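Sn-glycerol-3-phosphate ABC transporter substrate-binding protein UspB (Mycobacterium tuberculosis, PDB 4MFI) binds glycerophosphocholine as the substrate-binding subunit of an ABC transporter and probably hands it over for uptake into the cell. Local coordinates at residues A[414-417]-A[418-422]; A[309-312]-A[313-317]; A[185-188]-A[189-192]; A[124-128]-A[129-133]; A[107-111]-A[112-116]. One frame throughout, in Å; residues are numbered along the deposited sequence.

Contact 1: residues A[414-417]-A[418-422]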
# COMPACT_ATOMS: atom_id res chain seq x y z
N THR A 414 6.35 -13.32 -20.30
CA THR A 414 7.18 -12.87 -21.41
C THR A 414 6.49 -11.77 -22.22
O THR A 414 7.12 -10.75 -22.54
CB THR A 414 7.56 -14.05 -22.33
OG1 THR A 414 8.29 -15.02 -21.56
CG2 THR A 414 8.41 -13.58 -23.50
N ASN A 415 5.21 -11.97 -22.53
CA ASN A 415 4.42 -10.96 -23.25
C ASN A 415 4.34 -9.67 -22.45
O ASN A 415 4.51 -8.58 -22.98
CB ASN A 415 3.00 -11.47 -23.57
CG ASN A 415 2.03 -10.35 -24.04
OD1 ASN A 415 2.01 -9.99 -25.22
ND2 ASN A 415 1.22 -9.82 -23.11
N ILE A 416 4.05 -9.81 -21.16
CA ILE A 416 3.93 -8.65 -20.31
C ILE A 416 5.25 -7.90 -20.22
O ILE A 416 5.27 -6.67 -20.32
CB ILE A 416 3.42 -9.02 -18.92
CG1 ILE A 416 1.94 -9.39 -19.01
CG2 ILE A 416 3.63 -7.88 -17.94
CD1 ILE A 416 1.42 -10.01 -17.76
N GLN A 417 6.35 -8.63 -20.05
CA GLN A 417 7.65 -7.96 -19.96
C GLN A 417 7.98 -7.15 -21.22
O GLN A 417 8.50 -6.04 -21.13
CB GLN A 417 8.79 -8.94 -19.62
CG GLN A 417 10.13 -8.23 -19.49
CD GLN A 417 11.15 -8.98 -18.65
OE1 GLN A 417 10.81 -9.60 -17.65
NE2 GLN A 417 12.41 -8.88 -19.03
N LYS A 418 7.66 -7.70 -22.39
CA LYS A 418 7.89 -6.97 -23.64
C LYS A 418 7.06 -5.68 -23.69
O LYS A 418 7.57 -4.62 -24.08
CB LYS A 418 7.57 -7.85 -24.85
CG LYS A 418 8.56 -8.98 -25.08
CD LYS A 418 8.12 -9.90 -26.21
CE LYS A 418 9.26 -10.80 -26.66
NZ LYS A 418 9.90 -11.54 -25.54
N ARG A 419 5.80 -5.77 -23.28
CA ARG A 419 4.94 -4.59 -23.27
C ARG A 419 5.41 -3.54 -22.27
O ARG A 419 5.42 -2.34 -22.57
CB ARG A 419 3.49 -4.99 -23.00
CG ARG A 419 2.90 -5.75 -24.20
CD ARG A 419 1.64 -6.48 -23.88
NE ARG A 419 0.61 -5.60 -23.35
CZ ARG A 419 -0.23 -5.96 -22.39
NH1 ARG A 419 -1.14 -5.10 -21.96
NH2 ARG A 419 -0.16 -7.17 -21.85
N LEU A 420 5.80 -4.00 -21.09
CA LEU A 420 6.29 -3.10 -20.05
C LEU A 420 7.60 -2.43 -20.46
O LEU A 420 7.83 -1.26 -20.16
CB LEU A 420 6.49 -3.85 -18.73
CG LEU A 420 5.23 -4.40 -18.04
CD1 LEU A 420 5.62 -5.11 -16.75
CD2 LEU A 420 4.22 -3.30 -17.77
N GLN A 421 8.47 -3.17 -21.16
CA GLN A 421 9.75 -2.61 -21.60
C GLN A 421 9.52 -1.45 -22.56
O GLN A 421 10.15 -0.40 -22.45
CB GLN A 421 10.60 -3.69 -22.27
CG GLN A 421 12.02 -3.22 -22.55
CD GLN A 421 12.82 -3.08 -21.27
OE1 GLN A 421 12.97 -4.05 -20.53
NE2 GLN A 421 13.33 -1.88 -21.01
N VAL A 422 8.60 -1.64 -23.51
CA VAL A 422 8.27 -0.59 -24.47
C VAL A 422 7.72 0.65 -23.76
O VAL A 422 8.15 1.77 -24.04
CB VAL A 422 7.28 -1.11 -25.53
CG1 VAL A 422 6.72 0.03 -26.36
CG2 VAL A 422 7.96 -2.12 -26.43
O HOH W 1 10.10 -10.50 -22.62
O HOH W 2 12.89 -6.70 -21.10

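Contact 2: residues A[309-312]-A[313-317]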
# COMPACT_ATOMS: atom_id res chain seq x y z
N LEU A 309 1.56 12.60 1.33
CA LEU A 309 1.31 14.02 1.11
C LEU A 309 2.51 14.69 0.45
O LEU A 309 3.64 14.55 0.93
CB LEU A 309 1.00 14.71 2.44
CG LEU A 309 -0.21 14.18 3.21
CD1 LEU A 309 -0.37 14.92 4.54
CD2 LEU A 309 -1.47 14.30 2.37
N ALA A 310 2.25 15.41 -0.64
CA ALA A 310 3.31 16.06 -1.42
C ALA A 310 3.05 17.56 -1.53
O ALA A 310 1.93 18.03 -1.33
CB ALA A 310 3.39 15.45 -2.81
N ILE A 311 4.10 18.31 -1.86
CA ILE A 311 4.03 19.76 -2.00
C ILE A 311 4.41 20.13 -3.43
O ILE A 311 5.53 19.89 -3.86
CB ILE A 311 5.02 20.45 -1.03
CG1 ILE A 311 4.74 20.03 0.42
CG2 ILE A 311 4.97 21.97 -1.18
CD1 ILE A 311 5.76 20.60 1.41
N PRO A 312 3.47 20.73 -4.18
CA PRO A 312 3.79 21.13 -5.56
C PRO A 312 4.98 22.09 -5.66
O PRO A 312 5.18 22.94 -4.78
CB PRO A 312 2.51 21.83 -6.02
CG PRO A 312 1.43 21.13 -5.23
CD PRO A 312 2.04 20.93 -3.87
N ALA A 313 5.74 21.94 -6.74
CA ALA A 313 6.92 22.76 -6.97
C ALA A 313 6.59 24.23 -7.22
O ALA A 313 7.42 25.10 -6.94
CB ALA A 313 7.72 22.20 -8.14
N LYS A 314 5.41 24.51 -7.76
CA LYS A 314 5.09 25.89 -8.15
C LYS A 314 4.43 26.72 -7.04
O LYS A 314 3.52 27.51 -7.28
CB LYS A 314 4.27 25.94 -9.44
CG LYS A 314 2.87 25.39 -9.34
CD LYS A 314 2.00 25.95 -10.45
CE LYS A 314 2.67 25.82 -11.80
NZ LYS A 314 1.74 26.14 -12.92
N LEU A 315 4.91 26.52 -5.82
CA LEU A 315 4.54 27.38 -4.70
C LEU A 315 5.70 28.32 -4.41
O LEU A 315 6.85 27.99 -4.70
CB LEU A 315 4.28 26.55 -3.44
CG LEU A 315 3.25 25.42 -3.42
CD1 LEU A 315 3.03 24.96 -1.97
CD2 LEU A 315 1.94 25.81 -4.07
N SER A 316 5.41 29.48 -3.83
CA SER A 316 6.47 30.32 -3.30
C SER A 316 7.18 29.57 -2.18
O SER A 316 6.62 28.61 -1.61
CB SER A 316 5.89 31.62 -2.75
OG SER A 316 5.14 31.39 -1.57
N GLU A 317 8.41 29.98 -1.86
CA GLU A 317 9.15 29.33 -0.78
C GLU A 317 8.41 29.40 0.55
O GLU A 317 8.37 28.42 1.29
CB GLU A 317 10.57 29.90 -0.65
CG GLU A 317 11.62 29.13 -1.45
CD GLU A 317 11.72 27.67 -1.05
OE1 GLU A 317 11.43 27.33 0.12
OE2 GLU A 317 12.11 26.84 -1.92

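Contact 3: residues A[185-188]-A[189-192]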
# COMPACT_ATOMS: atom_id res chain seq x y z
N PRO A 185 -4.28 -28.38 0.36
CA PRO A 185 -5.23 -29.46 0.06
C PRO A 185 -6.01 -29.94 1.28
O PRO A 185 -7.19 -30.28 1.13
CB PRO A 185 -4.32 -30.57 -0.48
CG PRO A 185 -3.21 -29.79 -1.16
CD PRO A 185 -2.95 -28.65 -0.21
N GLU A 186 -5.40 -29.95 2.46
CA GLU A 186 -6.15 -30.33 3.65
C GLU A 186 -7.19 -29.28 4.00
O GLU A 186 -8.32 -29.61 4.37
CB GLU A 186 -5.23 -30.59 4.84
CG GLU A 186 -5.97 -30.98 6.12
CD GLU A 186 -6.61 -32.37 6.10
OE1 GLU A 186 -6.63 -33.04 5.04
OE2 GLU A 186 -7.10 -32.78 7.17
N LEU A 187 -6.82 -28.00 3.88
CA LEU A 187 -7.80 -26.94 4.09
C LEU A 187 -8.94 -27.05 3.08
O LEU A 187 -10.10 -26.81 3.42
CB LEU A 187 -7.13 -25.57 4.01
CG LEU A 187 -6.33 -25.18 5.26
CD1 LEU A 187 -5.40 -24.02 4.92
CD2 LEU A 187 -7.28 -24.81 6.40
N GLN A 188 -8.63 -27.42 1.84
CA GLN A 188 -9.69 -27.61 0.84
C GLN A 188 -10.66 -28.73 1.24
O GLN A 188 -11.87 -28.60 1.06
CB GLN A 188 -9.09 -27.88 -0.54
CG GLN A 188 -10.12 -28.00 -1.65
CD GLN A 188 -10.92 -26.72 -1.84
OE1 GLN A 188 -10.35 -25.64 -2.01
NE2 GLN A 188 -12.25 -26.84 -1.80
N ARG A 189 -10.13 -29.82 1.77
CA ARG A 189 -10.98 -30.91 2.24
C ARG A 189 -11.93 -30.41 3.32
O ARG A 189 -13.12 -30.76 3.33
CB ARG A 189 -10.13 -32.05 2.79
CG ARG A 189 -10.94 -33.25 3.24
CD ARG A 189 -10.07 -34.34 3.85
NE ARG A 189 -9.52 -33.94 5.14
CZ ARG A 189 -10.20 -33.99 6.28
NH1 ARG A 189 -11.46 -34.40 6.29
NH2 ARG A 189 -9.62 -33.61 7.41
N VAL A 190 -11.41 -29.61 4.25
CA VAL A 190 -12.25 -29.25 5.39
C VAL A 190 -13.25 -28.14 5.09
O VAL A 190 -14.22 -27.99 5.83
CB VAL A 190 -11.45 -28.94 6.69
CG1 VAL A 190 -10.52 -30.10 7.05
CG2 VAL A 190 -10.69 -27.65 6.57
N VAL A 191 -13.05 -27.35 4.03
CA VAL A 191 -14.07 -26.35 3.69
C VAL A 191 -15.20 -26.93 2.84
O VAL A 191 -16.33 -26.43 2.86
CB VAL A 191 -13.50 -25.05 3.04
CG1 VAL A 191 -12.56 -24.32 4.00
CG2 VAL A 191 -12.83 -25.34 1.69
N GLY A 192 -14.92 -27.98 2.07
CA GLY A 192 -15.95 -28.63 1.29
C GLY A 192 -16.20 -28.03 -0.09
O GLY A 192 -15.46 -27.15 -0.55

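Contact 4: residues A[124-128]-A[129-133]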
# COMPACT_ATOMS: atom_id res chain seq x y z
N VAL A 124 12.88 22.76 8.77
CA VAL A 124 11.73 22.76 9.67
C VAL A 124 12.00 21.84 10.87
O VAL A 124 11.35 21.96 11.92
CB VAL A 124 10.45 22.35 8.88
CG1 VAL A 124 9.25 22.14 9.79
CG2 VAL A 124 10.12 23.41 7.83
N GLY A 125 12.98 20.95 10.74
CA GLY A 125 13.34 20.06 11.83
C GLY A 125 12.43 18.84 11.94
O GLY A 125 12.08 18.42 13.05
N VAL A 126 12.04 18.28 10.80
CA VAL A 126 11.22 17.08 10.80
C VAL A 126 12.05 15.89 11.29
O VAL A 126 13.18 15.67 10.81
CB VAL A 126 10.66 16.79 9.40
CG1 VAL A 126 9.83 15.51 9.40
CG2 VAL A 126 9.83 17.98 8.91
N ASP A 127 11.51 15.13 12.24
CA ASP A 127 12.22 13.97 12.79
C ASP A 127 12.06 12.78 11.84
O ASP A 127 11.29 11.86 12.10
CB ASP A 127 11.68 13.65 14.18
CG ASP A 127 12.52 12.60 14.91
OD1 ASP A 127 13.59 12.22 14.39
OD2 ASP A 127 12.10 12.18 16.00
N THR A 128 12.80 12.81 10.74
CA THR A 128 12.64 11.82 9.68
C THR A 128 12.99 10.40 10.10
O THR A 128 12.41 9.44 9.59
CB THR A 128 13.44 12.20 8.43
OG1 THR A 128 14.82 12.36 8.80
CG2 THR A 128 12.91 13.49 7.83
N THR A 129 13.93 10.26 11.03
CA THR A 129 14.30 8.92 11.49
C THR A 129 13.20 8.26 12.32
O THR A 129 13.23 7.06 12.55
CB THR A 129 15.63 8.89 12.27
OG1 THR A 129 15.48 9.61 13.49
CG2 THR A 129 16.74 9.51 11.45
N ASP A 130 12.21 9.05 12.76
CA ASP A 130 11.07 8.49 13.48
C ASP A 130 9.91 8.07 12.57
O ASP A 130 8.90 7.57 13.04
CB ASP A 130 10.56 9.45 14.56
CG ASP A 130 9.55 8.79 15.51
OD1 ASP A 130 9.82 7.68 16.01
OD2 ASP A 130 8.47 9.38 15.74
N TYR A 131 10.04 8.29 11.26
CA TYR A 131 9.08 7.69 10.34
C TYR A 131 9.46 6.24 10.11
O TYR A 131 10.65 5.92 10.00
CB TYR A 131 9.01 8.45 9.01
CG TYR A 131 8.27 9.76 9.14
CD1 TYR A 131 8.90 10.89 9.65
CD2 TYR A 131 6.93 9.86 8.79
CE1 TYR A 131 8.23 12.08 9.78
CE2 TYR A 131 6.24 11.05 8.92
CZ TYR A 131 6.90 12.16 9.41
OH TYR A 131 6.23 13.35 9.55
N VAL A 132 8.45 5.36 10.06
CA VAL A 132 8.66 3.96 9.72
C VAL A 132 9.53 3.91 8.47
O VAL A 132 9.26 4.61 7.49
CB VAL A 132 7.31 3.24 9.48
CG1 VAL A 132 7.51 1.83 8.94
CG2 VAL A 132 6.49 3.21 10.78
N ASP A 133 10.60 3.13 8.51
CA ASP A 133 11.64 3.21 7.49
C ASP A 133 11.10 3.03 6.08
O ASP A 133 11.36 3.86 5.20
CB ASP A 133 12.76 2.19 7.73
CG ASP A 133 13.65 2.55 8.91
OD1 ASP A 133 13.56 3.69 9.40
OD2 ASP A 133 14.45 1.68 9.33
O HOH W 3 15.45 12.33 12.61
O HOH W 4 12.89 6.68 8.63

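Contact 5: residues A[107-111]-A[112-116]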
# COMPACT_ATOMS: atom_id res chain seq x y z
N HIS A 107 4.88 9.62 -10.99
CA HIS A 107 4.45 10.24 -12.24
C HIS A 107 4.63 11.76 -12.18
O HIS A 107 5.19 12.38 -13.09
CB HIS A 107 3.00 9.91 -12.53
CG HIS A 107 2.42 10.71 -13.64
ND1 HIS A 107 2.63 10.40 -14.97
CD2 HIS A 107 1.67 11.84 -13.63
CE1 HIS A 107 2.02 11.29 -15.73
NE2 HIS A 107 1.44 12.18 -14.94
N PHE A 108 4.18 12.36 -11.09
CA PHE A 108 4.32 13.80 -10.94
C PHE A 108 5.75 14.24 -10.59
O PHE A 108 6.21 15.27 -11.09
CB PHE A 108 3.30 14.33 -9.93
CG PHE A 108 1.89 14.26 -10.43
CD1 PHE A 108 1.49 15.03 -11.51
CD2 PHE A 108 0.97 13.41 -9.83
CE1 PHE A 108 0.18 14.97 -11.98
CE2 PHE A 108 -0.34 13.34 -10.30
CZ PHE A 108 -0.73 14.12 -11.38
N ALA A 109 6.44 13.49 -9.73
CA ALA A 109 7.82 13.82 -9.39
C ALA A 109 8.71 13.84 -10.62
O ALA A 109 9.51 14.76 -10.82
CB ALA A 109 8.37 12.85 -8.35
N LEU A 110 8.57 12.82 -11.47
CA LEU A 110 9.37 12.72 -12.69
C LEU A 110 9.11 13.89 -13.62
O LEU A 110 10.02 14.36 -14.33
CB LEU A 110 9.08 11.40 -13.41
CG LEU A 110 9.88 11.15 -14.69
CD1 LEU A 110 11.35 11.03 -14.36
CD2 LEU A 110 9.38 9.90 -15.39
N SER A 111 7.88 14.39 -13.63
CA SER A 111 7.51 15.51 -14.49
C SER A 111 8.01 16.86 -13.98
O SER A 111 7.88 17.88 -14.66
CB SER A 111 5.99 15.55 -14.72
OG SER A 111 5.29 15.96 -13.56
N GLY A 112 8.57 16.87 -12.77
CA GLY A 112 9.18 18.07 -12.22
C GLY A 112 8.23 18.98 -11.47
O GLY A 112 8.58 20.12 -11.15
N VAL A 113 7.02 18.49 -11.18
CA VAL A 113 6.00 19.33 -10.55
C VAL A 113 5.86 19.17 -9.04
O VAL A 113 4.98 19.78 -8.44
CB VAL A 113 4.62 19.18 -11.23
CG1 VAL A 113 4.72 19.44 -12.73
CG2 VAL A 113 4.03 17.80 -10.95
N LEU A 114 6.71 18.34 -8.42
CA LEU A 114 6.72 18.20 -6.97
C LEU A 114 8.02 18.70 -6.35
O LEU A 114 9.09 18.62 -6.95
CB LEU A 114 6.52 16.74 -6.56
CG LEU A 114 5.24 16.03 -7.00
CD1 LEU A 114 5.24 14.62 -6.43
CD2 LEU A 114 4.00 16.80 -6.57
N THR A 115 7.93 19.20 -5.12
CA THR A 115 9.10 19.67 -4.39
C THR A 115 9.85 18.50 -3.77
O THR A 115 9.25 17.66 -3.08
CB THR A 115 8.67 20.61 -3.24
OG1 THR A 115 7.89 21.69 -3.78
CG2 THR A 115 9.88 21.18 -2.51
N ALA A 116 11.16 18.43 -4.00
CA ALA A 116 12.02 17.52 -3.25
C ALA A 116 12.12 18.07 -1.83
O ALA A 116 12.48 19.24 -1.63
CB ALA A 116 13.40 17.41 -3.89
O HOH W 5 9.17 16.98 -9.22

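Contact 1: residues A[414-417]-A[418-422]
Thr-414 with Lys-418, Ile-416 with Leu-420 and Gln-417 with Gln-421 meet one turn apart on helix 409-427, the last helix of this solute-binding protein. Four consecutive backbone bonds document the alpha-helical repeat: the amides of Lys-418, Arg-419, Leu-420 and Gln-421 each donate to the carbonyl four residues back. The shortest links Leu-420 N to Ile-416 O at 2.8 Å, with 165° at the hydrogen. Thr-414 O serves two donors, because besides Lys-418 N at 3.1 Å it accepts from a water that lies 3.0 Å from Thr-414 O. That water in turn accepts from Lys-418 NZ at 3.1 Å. The ammonium group gets there because CG of Lys-418 stands anti to the carbonyl carbon (chi1 -71°), which sends the chain back alongside Thr-414 before it bends at chi4. The hydroxyl of Thr-414 is engaged one turn earlier, with the carbonyl of Thr-410.

A second water joins the glutamines. Gln-417, extended beyond CG, gives its OE1 to the amide of Thr-230, and its NE2 donates to this water over 3.0 Å. The water then donates to Gln-421 OE1 at 2.7 Å, while Gln-421 NE2 is bonded to Asp-425. Both ends of each amide group are therefore satisfied. On the buried side the contact is apolar: Ile-416 and Leu-420 run side by side in the same direction against Ile-394 of helix 391-405, with Ile-416 CG2 resting 3.6 Å from Leu-420 CD1.

Contact 2: residues A[309-312]-A[313-317]
Ile-311 and Leu-315 cross at about a right angle, and the evidence for their contact is a single close methyl pair, Ile-311 CG2 to Leu-315 CD1 at 3.7 Å. The two branches of Ile-311 divide the work. CG2, anti to the backbone N, faces the leucine, whereas CG1 sits beside that N (chi1 -57°) and carries the end of the chain away from it; the side chain as a whole also packs on Leu-324 and Ile-327 of helix 317-330.

Leu-315 is likewise forked over its partners. Its CB points back toward the preceding residues, its CG comes to 3.4 Å from Pro-312 O, and the two methyls pass to different neighbours: CD1 to the isoleucine, CD2 to the proline ring, with Leu-315 CD2 a looser 4.5 Å from Pro-312 CB. The carbonyl oxygen of Pro-312 thus lies in van der Waals contact with the branch point of the leucine, and it also receives a weak hydrogen bond from the hydroxyl of Thr-115.

This arrangement belongs to the connection from strand 307-310, part of the mixed central sheet of the solute-binding fold, into helix 317-330. Ala-313 and Lys-314 make the bend that folds Leu-315 back on Ile-311 and Pro-312. Just beyond it, Ser-316 is the N-cap of the helix, its OG bonded to the amide of Arg-319.

Polar groups along this connection find partners in the surrounding fold. The carbonyl of Ile-311 accepts from the same hydroxyl of Thr-115. Lys-314, whose CB points away from the proline side, hydrogen-bonds through NZ to the carbonyls of Leu-89 and Gly-91.

Contact 3: residues A[185-188]-A[189-192]
Glu-186 and Arg-189 both leave the helix with CG anti to the backbone N, and a bend in each chain then swings the charged ends together: chi2 of Glu-186 is 70°, and chi3 of Arg-189 is likewise 70°. The side chains consequently lie side by side, pointing the same way, and form a bidentate salt bridge between residues three apart. Arg-189 takes hold side-on. Its NE donates to Glu-186 OE1 at 3.0 Å and its NH2 to Glu-186 OE2 at 2.7 Å, both bonds nearly straight. Each oxygen lies in the guanidinium plane, yet the nitrogens meet the carboxylate from above its own plane, because the two flat groups are inclined by 46°. Val-190 supports the arginine from one face, with CG1 standing 3.6 Å above the guanidinium plane of Arg-189 and offset toward its rim.

Gln-188 crosses Val-191 at about a right angle, Gln-188 NE2 coming to 3.8 Å from Val-191 CG2. The Gln-188 amide is bonded to the carbonyl of Arg-195 through NE2 and, weakly, to the amide of Ala-197 through OE1. Below these side chains the alpha-helical repeat continues up to Gly-192, whose N still donates to Gln-188 O at 3.3 Å. The positive phi of this glycine marks where the chain leaves the helix.

Near the end of helix 177-191 Glu-186 of the ion pair also touches Ala-167, Leu-187 packs on Ala-163 and Trp-164 of helix 161-166, and Gln-188 reaches the loop leading into strand 198-201.

Contact 4: residues A[124-128]-A[129-133]
Val-126 CG1 touches Tyr-131 CE1 at 3.8 Å in the loop between helices 118-124 and 133-137, where an inverse gamma turn centred on Asp-127 runs into a short 3-10 turn. The two side chains cross at about a right angle. The ring turns an edge to the backbone: Thr-128 O lies in the ring plane, and Asp-127 O is 3.6 Å from Tyr-131 CD1.

Two bonds of the i to i+3 kind shape the turn, Asp-130 N to Asp-127 O at 3.0 Å and Tyr-131 N to Thr-128 O at 3.1 Å. Both donors approach from well above the carbonyl plane, with C=O...donor angles of 123° and 115°. The carboxylates of Asp-127 and Asp-130 come near each other, with 4.6 Å between Asp-127 OD2 and Asp-130 OD2. This crowding of like charge is probably eased by Arg-349, which makes a salt bridge with Asp-130 OD2, an oxygen also hydrogen-bonded to Ser-351.

Farther out, Tyr-131 OH is bonded to Thr-331, and Val-126 packs on Leu-324 and Ala-328 of helix 317-330. Asp-127 closes the turn through a water, which donates to Asp-127 OD1 at 2.6 Å and accepts from Thr-129 N at 3.0 Å.

Contact 5: residues A[107-111]-A[112-116]
Val-113 pushes one methyl, CG2, into a notch formed by Phe-108 and Ser-111 at the end of helix 104-110. Its walls are measured by Val-113 CG2 to Phe-108 CB at 3.7 Å and Val-113 CG2 to Ser-111 OG at 3.4 Å, with the carbonyl oxygen of Phe-108 as the floor. The methyl fits because, with CG1 anti to the carbonyl carbon (chi1 -55°), CG2 takes the crowded position between backbone N and carbonyl carbon.

Leu-114 fills the neighbouring hollow. Its CG rests 3.9 Å from Phe-108 CB, and its CD1 lies over the backbone of Ala-109, 4.1 Å from Ala-109 CB. Val-113 CG2 and Leu-114 CG thus sit next to each other against Phe-108 CB, and the phenylalanine ring continues inward to meet Phe-85 edge-to-face.

The backbone beneath is a Schellman motif. Gly-112 takes a positive phi of 87°, and two bonds return into the last turn: Gly-112 N to Ala-109 O at 3.0 Å, and a weak one from Val-113 N to Phe-108 O at 3.3 Å. Phe-108 O also accepts from Ser-111 OG at 2.7 Å. A water donates to Ala-109 O at 2.8 Å and accepts from the amide of Leu-114.

Carbonyls at the helix end are thus answered by a hydroxyl, amides and a water, and the apolar clasp of Phe-108 and Val-113 accompanies the bonds, as is usual in Schellman motifs.

Along the chain the contacts come in the order 5, 4, 3, 2, 1. Contacts 2 and 5 are neighbours, with centres about 10 Å apart: the bend after strand 307-310 lies beside the chain leaving helix 104-110, and Ile-311 O to Thr-115 N, like Ala-313 N to Val-113 O, is a probable hydrogen bond of 2.8 Å. Contact 4 lies about 19 Å from contact 2 between centres, and both adjoin helix 317-330. Contact 3 is remote, about 54 Å from contact 2 between centres and across the middle of the molecule, consistent with the two lobes of a solute-binding protein. Contact 1, on helix 409-427, stands about 26 Å from contact 5 between centres.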